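Local structure of glutamate racemase (Bacillus anthracis, 2DWU) at residues S8-V22 with L65-C77. The protein belongs to the Asp/Glu/hydantoin racemase family, enzymes built from two alpha/beta domains with parallel sheets, and holds D-glutamic acid in its pocket. Numbering follows the deposited sequence.
With DGL (D-glutamic acid), chain H.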
loop_
_atom_site.group_PDB
_atom_site.type_symbol
_atom_site.label_atom_id
_atom_site.label_comp_id
_atom_site.label_asym_id
_atom_site.label_seq_id
_atom_site.Cartn_x
_atom_site.Cartn_y
_atom_site.Cartn_z
ATOM N N SER B 8 -11.229 -0.799 21.299
ATOM C CA SER B 8 -10.529 -1.994 20.839
ATOM C C SER B 8 -9.089 -1.707 20.427
ATOM O O SER B 8 -8.755 -0.604 20.009
ATOM C CB SER B 8 -11.291 -2.650 19.686
ATOM O OG SER B 8 -11.478 -1.756 18.611
ATOM N N VAL B 9 -8.245 -2.723 20.556
ATOM C CA VAL B 9 -6.832 -2.615 20.243
ATOM C C VAL B 9 -6.377 -3.508 19.103
ATOM O O VAL B 9 -7.091 -4.392 18.670
ATOM C CB VAL B 9 -5.990 -2.991 21.479
ATOM C CG1 VAL B 9 -6.448 -2.158 22.686
ATOM C CG2 VAL B 9 -6.151 -4.479 21.784
ATOM N N ILE B 10 -5.181 -3.218 18.616
ATOM C CA ILE B 10 -4.577 -4.037 17.570
ATOM C C ILE B 10 -3.665 -5.027 18.304
ATOM O O ILE B 10 -2.713 -4.608 18.966
ATOM C CB ILE B 10 -3.666 -3.195 16.636
ATOM C CG1 ILE B 10 -4.445 -2.022 16.015
ATOM C CG2 ILE B 10 -3.050 -4.092 15.592
ATOM C CD1 ILE B 10 -5.596 -2.437 15.178
ATOM N N GLY B 11 -3.944 -6.324 18.185
ATOM C CA GLY B 11 -3.065 -7.308 18.813
ATOM C C GLY B 11 -1.890 -7.532 17.868
ATOM O O GLY B 11 -2.099 -7.583 16.660
ATOM N N VAL B 12 -0.672 -7.611 18.401
ATOM C CA VAL B 12 0.520 -7.858 17.559
ATOM C C VAL B 12 1.301 -8.995 18.208
ATOM O O VAL B 12 1.600 -8.935 19.409
ATOM C CB VAL B 12 1.435 -6.596 17.469
ATOM C CG1 VAL B 12 2.639 -6.884 16.552
ATOM C CG2 VAL B 12 0.648 -5.396 16.925
ATOM N N LEU B 13 1.608 -10.047 17.448
ATOM C CA LEU B 13 2.390 -11.137 18.028
ATOM C C LEU B 13 3.661 -11.372 17.210
ATOM O O LEU B 13 3.708 -11.134 15.991
ATOM C CB LEU B 13 1.550 -12.422 18.173
ATOM C CG LEU B 13 0.973 -13.111 16.935
ATOM C CD1 LEU B 13 2.078 -13.926 16.191
ATOM C CD2 LEU B 13 -0.142 -14.081 17.388
ATOM N N ASP B 14 4.697 -11.809 17.910
ATOM C CA ASP B 14 5.990 -12.039 17.286
ATOM C C ASP B 14 6.734 -13.062 18.118
ATOM O O ASP B 14 6.347 -13.352 19.239
ATOM C CB ASP B 14 6.779 -10.721 17.262
ATOM C CG ASP B 14 8.149 -10.893 16.611
ATOM O OD1 ASP B 14 8.197 -11.400 15.466
ATOM O OD2 ASP B 14 9.179 -10.553 17.230
ATOM N N SER B 15 7.810 -13.601 17.569
ATOM C CA SER B 15 8.607 -14.546 18.314
ATOM C C SER B 15 9.455 -13.868 19.397
ATOM O O SER B 15 9.955 -14.561 20.281
ATOM C CB SER B 15 9.527 -15.306 17.357
ATOM O OG SER B 15 10.523 -14.449 16.805
ATOM N N GLY B 16 9.616 -12.538 19.341
ATOM C CA GLY B 16 10.439 -11.851 20.326
ATOM C C GLY B 16 10.438 -10.342 20.222
ATOM O O GLY B 16 9.374 -9.719 20.307
ATOM N N VAL B 17 11.623 -9.752 20.055
ATOM C CA VAL B 17 11.763 -8.304 19.936
ATOM C C VAL B 17 11.717 -7.815 18.490
ATOM O O VAL B 17 11.360 -6.671 18.237
ATOM C CB VAL B 17 13.095 -7.775 20.573
ATOM C CG1 VAL B 17 13.019 -7.833 22.078
ATOM C CG2 VAL B 17 14.299 -8.595 20.088
ATOM N N GLY B 18 12.062 -8.682 17.545
ATOM C CA GLY B 18 12.083 -8.266 16.145
ATOM C C GLY B 18 10.840 -7.530 15.690
ATOM O O GLY B 18 10.918 -6.544 14.935
ATOM N N GLY B 19 9.691 -8.053 16.124
ATOM C CA GLY B 19 8.402 -7.477 15.788
ATOM C C GLY B 19 8.259 -6.003 16.141
ATOM O O GLY B 19 7.262 -5.375 15.746
ATOM N N LEU B 20 9.204 -5.441 16.912
ATOM C CA LEU B 20 9.123 -4.021 17.225
ATOM C C LEU B 20 9.271 -3.191 15.950
ATOM O O LEU B 20 8.843 -2.043 15.906
ATOM C CB LEU B 20 10.192 -3.585 18.240
ATOM C CG LEU B 20 10.033 -4.104 19.671
ATOM C CD1 LEU B 20 11.175 -3.480 20.527
ATOM C CD2 LEU B 20 8.653 -3.705 20.251
ATOM N N THR B 21 9.879 -3.750 14.905
ATOM C CA THR B 21 9.968 -2.985 13.656
ATOM C C THR B 21 8.560 -2.783 13.096
ATOM O O THR B 21 8.229 -1.696 12.576
ATOM C CB THR B 21 10.879 -3.686 12.590
ATOM O OG1 THR B 21 10.421 -5.018 12.335
ATOM C CG2 THR B 21 12.288 -3.784 13.110
ATOM N N VAL B 22 7.718 -3.820 13.213
ATOM C CA VAL B 22 6.345 -3.764 12.744
ATOM C C VAL B 22 5.517 -2.846 13.658
ATOM O O VAL B 22 4.751 -2.010 13.208
ATOM C CB VAL B 22 5.721 -5.172 12.710
ATOM C CG1 VAL B 22 4.280 -5.105 12.233
ATOM C CG2 VAL B 22 6.522 -6.059 11.779
ATOM N N LEU B 65 -3.655 -12.875 23.792
ATOM C CA LEU B 65 -4.195 -11.631 23.251
ATOM C C LEU B 65 -5.718 -11.546 23.313
ATOM O O LEU B 65 -6.279 -10.449 23.374
ATOM C CB LEU B 65 -3.711 -11.438 21.800
ATOM C CG LEU B 65 -2.209 -11.157 21.672
ATOM C CD1 LEU B 65 -1.813 -11.113 20.175
ATOM C CD2 LEU B 65 -1.848 -9.829 22.355
ATOM N N LYS B 66 -6.381 -12.696 23.326
ATOM C CA LYS B 66 -7.842 -12.727 23.364
ATOM C C LYS B 66 -8.406 -12.184 24.667
ATOM O O LYS B 66 -9.614 -11.955 24.779
ATOM C CB LYS B 66 -8.347 -14.148 23.122
ATOM C CG LYS B 66 -8.483 -14.497 21.668
ATOM C CD LYS B 66 -8.789 -15.978 21.495
ATOM C CE LYS B 66 -9.318 -16.247 20.105
ATOM N NZ LYS B 66 -10.643 -15.578 19.900
ATOM N N GLN B 67 -7.537 -11.973 25.650
ATOM C CA GLN B 67 -7.967 -11.431 26.930
ATOM C C GLN B 67 -8.238 -9.933 26.777
ATOM O O GLN B 67 -8.851 -9.303 27.647
ATOM C CB GLN B 67 -6.890 -11.690 27.985
ATOM C CG GLN B 67 -6.575 -13.182 28.136
ATOM C CD GLN B 67 -5.473 -13.453 29.153
ATOM O OE1 GLN B 67 -4.315 -13.076 28.952
ATOM N NE2 GLN B 67 -5.834 -14.101 30.264
ATOM N N PHE B 68 -7.784 -9.372 25.656
ATOM C CA PHE B 68 -7.968 -7.953 25.358
ATOM C C PHE B 68 -9.013 -7.763 24.279
ATOM O O PHE B 68 -9.314 -8.690 23.519
ATOM C CB PHE B 68 -6.656 -7.332 24.869
ATOM C CG PHE B 68 -5.530 -7.459 25.838
ATOM C CD1 PHE B 68 -4.729 -8.590 25.839
ATOM C CD2 PHE B 68 -5.262 -6.444 26.753
ATOM C CE1 PHE B 68 -3.674 -8.713 26.730
ATOM C CE2 PHE B 68 -4.208 -6.555 27.652
ATOM C CZ PHE B 68 -3.408 -7.700 27.636
ATOM N N PRO B 69 -9.609 -6.555 24.199
ATOM C CA PRO B 69 -10.615 -6.354 23.152
ATOM C C PRO B 69 -9.951 -6.135 21.789
ATOM O O PRO B 69 -9.693 -5.002 21.412
ATOM C CB PRO B 69 -11.369 -5.111 23.623
ATOM C CG PRO B 69 -10.312 -4.321 24.339
ATOM C CD PRO B 69 -9.463 -5.365 25.058
ATOM N N LEU B 70 -9.692 -7.213 21.051
ATOM C CA LEU B 70 -9.032 -7.082 19.748
ATOM C C LEU B 70 -9.935 -6.685 18.598
ATOM O O LEU B 70 -11.011 -7.269 18.411
ATOM C CB LEU B 70 -8.368 -8.412 19.341
ATOM C CG LEU B 70 -7.462 -9.084 20.370
ATOM C CD1 LEU B 70 -6.896 -10.404 19.815
ATOM C CD2 LEU B 70 -6.345 -8.126 20.737
ATOM N N LYS B 71 -9.496 -5.716 17.806
ATOM C CA LYS B 71 -10.261 -5.341 16.623
ATOM C C LYS B 71 -9.594 -6.001 15.415
ATOM O O LYS B 71 -10.217 -6.195 14.378
ATOM C CB LYS B 71 -10.329 -3.809 16.426
ATOM C CG LYS B 71 -9.046 -3.122 15.980
ATOM C CD LYS B 71 -9.288 -1.697 15.369
ATOM C CE LYS B 71 -9.773 -0.675 16.381
ATOM N NZ LYS B 71 -9.750 0.716 15.831
ATOM N N ALA B 72 -8.320 -6.369 15.573
ATOM C CA ALA B 72 -7.555 -7.006 14.500
ATOM C C ALA B 72 -6.296 -7.623 15.098
ATOM O O ALA B 72 -5.873 -7.233 16.179
ATOM C CB ALA B 72 -7.164 -5.961 13.431
ATOM N N LEU B 73 -5.699 -8.578 14.381
ATOM C CA LEU B 73 -4.488 -9.250 14.819
ATOM C C LEU B 73 -3.429 -9.114 13.726
ATOM O O LEU B 73 -3.709 -9.362 12.553
ATOM C CB LEU B 73 -4.766 -10.750 15.057
ATOM C CG LEU B 73 -3.501 -11.583 15.347
ATOM C CD1 LEU B 73 -2.827 -11.104 16.649
ATOM C CD2 LEU B 73 -3.905 -13.046 15.441
ATOM N N VAL B 74 -2.224 -8.709 14.121
ATOM C CA VAL B 74 -1.099 -8.627 13.172
ATOM C C VAL B 74 -0.067 -9.681 13.591
ATOM O O VAL B 74 0.376 -9.727 14.755
ATOM C CB VAL B 74 -0.422 -7.246 13.203
ATOM C CG1 VAL B 74 0.847 -7.253 12.311
ATOM C CG2 VAL B 74 -1.406 -6.183 12.694
ATOM N N VAL B 75 0.288 -10.546 12.638
ATOM C CA VAL B 75 1.316 -11.568 12.865
ATOM C C VAL B 75 2.543 -10.858 12.320
ATOM O O VAL B 75 2.794 -10.805 11.127
ATOM C CB VAL B 75 1.030 -12.861 12.061
ATOM C CG1 VAL B 75 2.149 -13.903 12.327
ATOM C CG2 VAL B 75 -0.281 -13.430 12.508
ATOM N N ALA B 76 3.283 -10.263 13.237
ATOM C CA ALA B 76 4.451 -9.482 12.871
ATOM C C ALA B 76 5.664 -10.307 12.446
ATOM O O ALA B 76 6.572 -9.800 11.757
ATOM C CB ALA B 76 4.827 -8.572 14.055
ATOM N N CYS B 77 5.688 -11.557 12.880
ATOM C CA CYS B 77 6.795 -12.476 12.601
ATOM C C CYS B 77 6.591 -13.168 11.254
ATOM O O CYS B 77 5.569 -13.808 11.056
ATOM C CB CYS B 77 6.833 -13.519 13.722
ATOM S SG CYS B 77 8.099 -14.776 13.549
HETATM N N DGL H . 10.721 -12.747 13.936
HETATM C CA DGL H . 11.370 -13.782 13.071
HETATM C C DGL H . 10.958 -13.595 11.653
HETATM O O DGL H . 11.099 -14.474 10.811
HETATM C CB DGL H . 12.907 -13.683 13.189
HETATM C CG DGL H . 13.317 -14.350 14.523
HETATM C CD DGL H . 13.002 -15.783 14.657
HETATM O OE1 DGL H . 13.586 -16.674 14.037
HETATM O OE2 DGL H . 12.026 -16.078 15.484
HETATM O OXT DGL H . 10.425 -12.447 11.337
#
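Val9, Gly11 and Leu13 pair strand 9-14 with strand 70-75, side by side and parallel in the six-stranded sheet of an alpha/beta domain, and the bonds run on to Pro69 and Ala76; strand 35-39 flanks strand 9-14 on its other edge. The six hydrogen bonds fall in two sets. Before the chain turns a corner at Lys71, Val9 N reaches Pro69 O (2.8 Å) and Val9 O takes Lys71 N. After it, with one extra residue taken up on that side, Gly11 bonds Ala72 O and Val74 N, and Leu13 bonds Val74 O and Ala76 N, the last more bent at 142°.

Apolar contacts cover both faces. On one, Leu13 CD1 lies 3.9 Å from Val75 CG1, the two side chains running alongside each other, while Leu65 CD1 approaches Leu13 CB and Leu70 CD2 sits over Gly11 CA. On the other, Val12 CG1, anti to its own N (chi1 -178°), meets Ala76 CB at 3.7 Å; Val22, from helix 20-29, touches that methyl too and meets Val74 tip to tip.

At the C-terminal strand ends lies the ligand pocket. Asp14 OD2 accepts Gly16 N, an Asx turn, and Gly19 N from opposite faces of the carboxylate, which fixes its rotation. Asp14 OD1 weakly binds the D-glutamic acid N, Cys77 SG lies 3.3 Å from that nitrogen, and Ser15 OG donates to ligand OE2 at 2.6 Å.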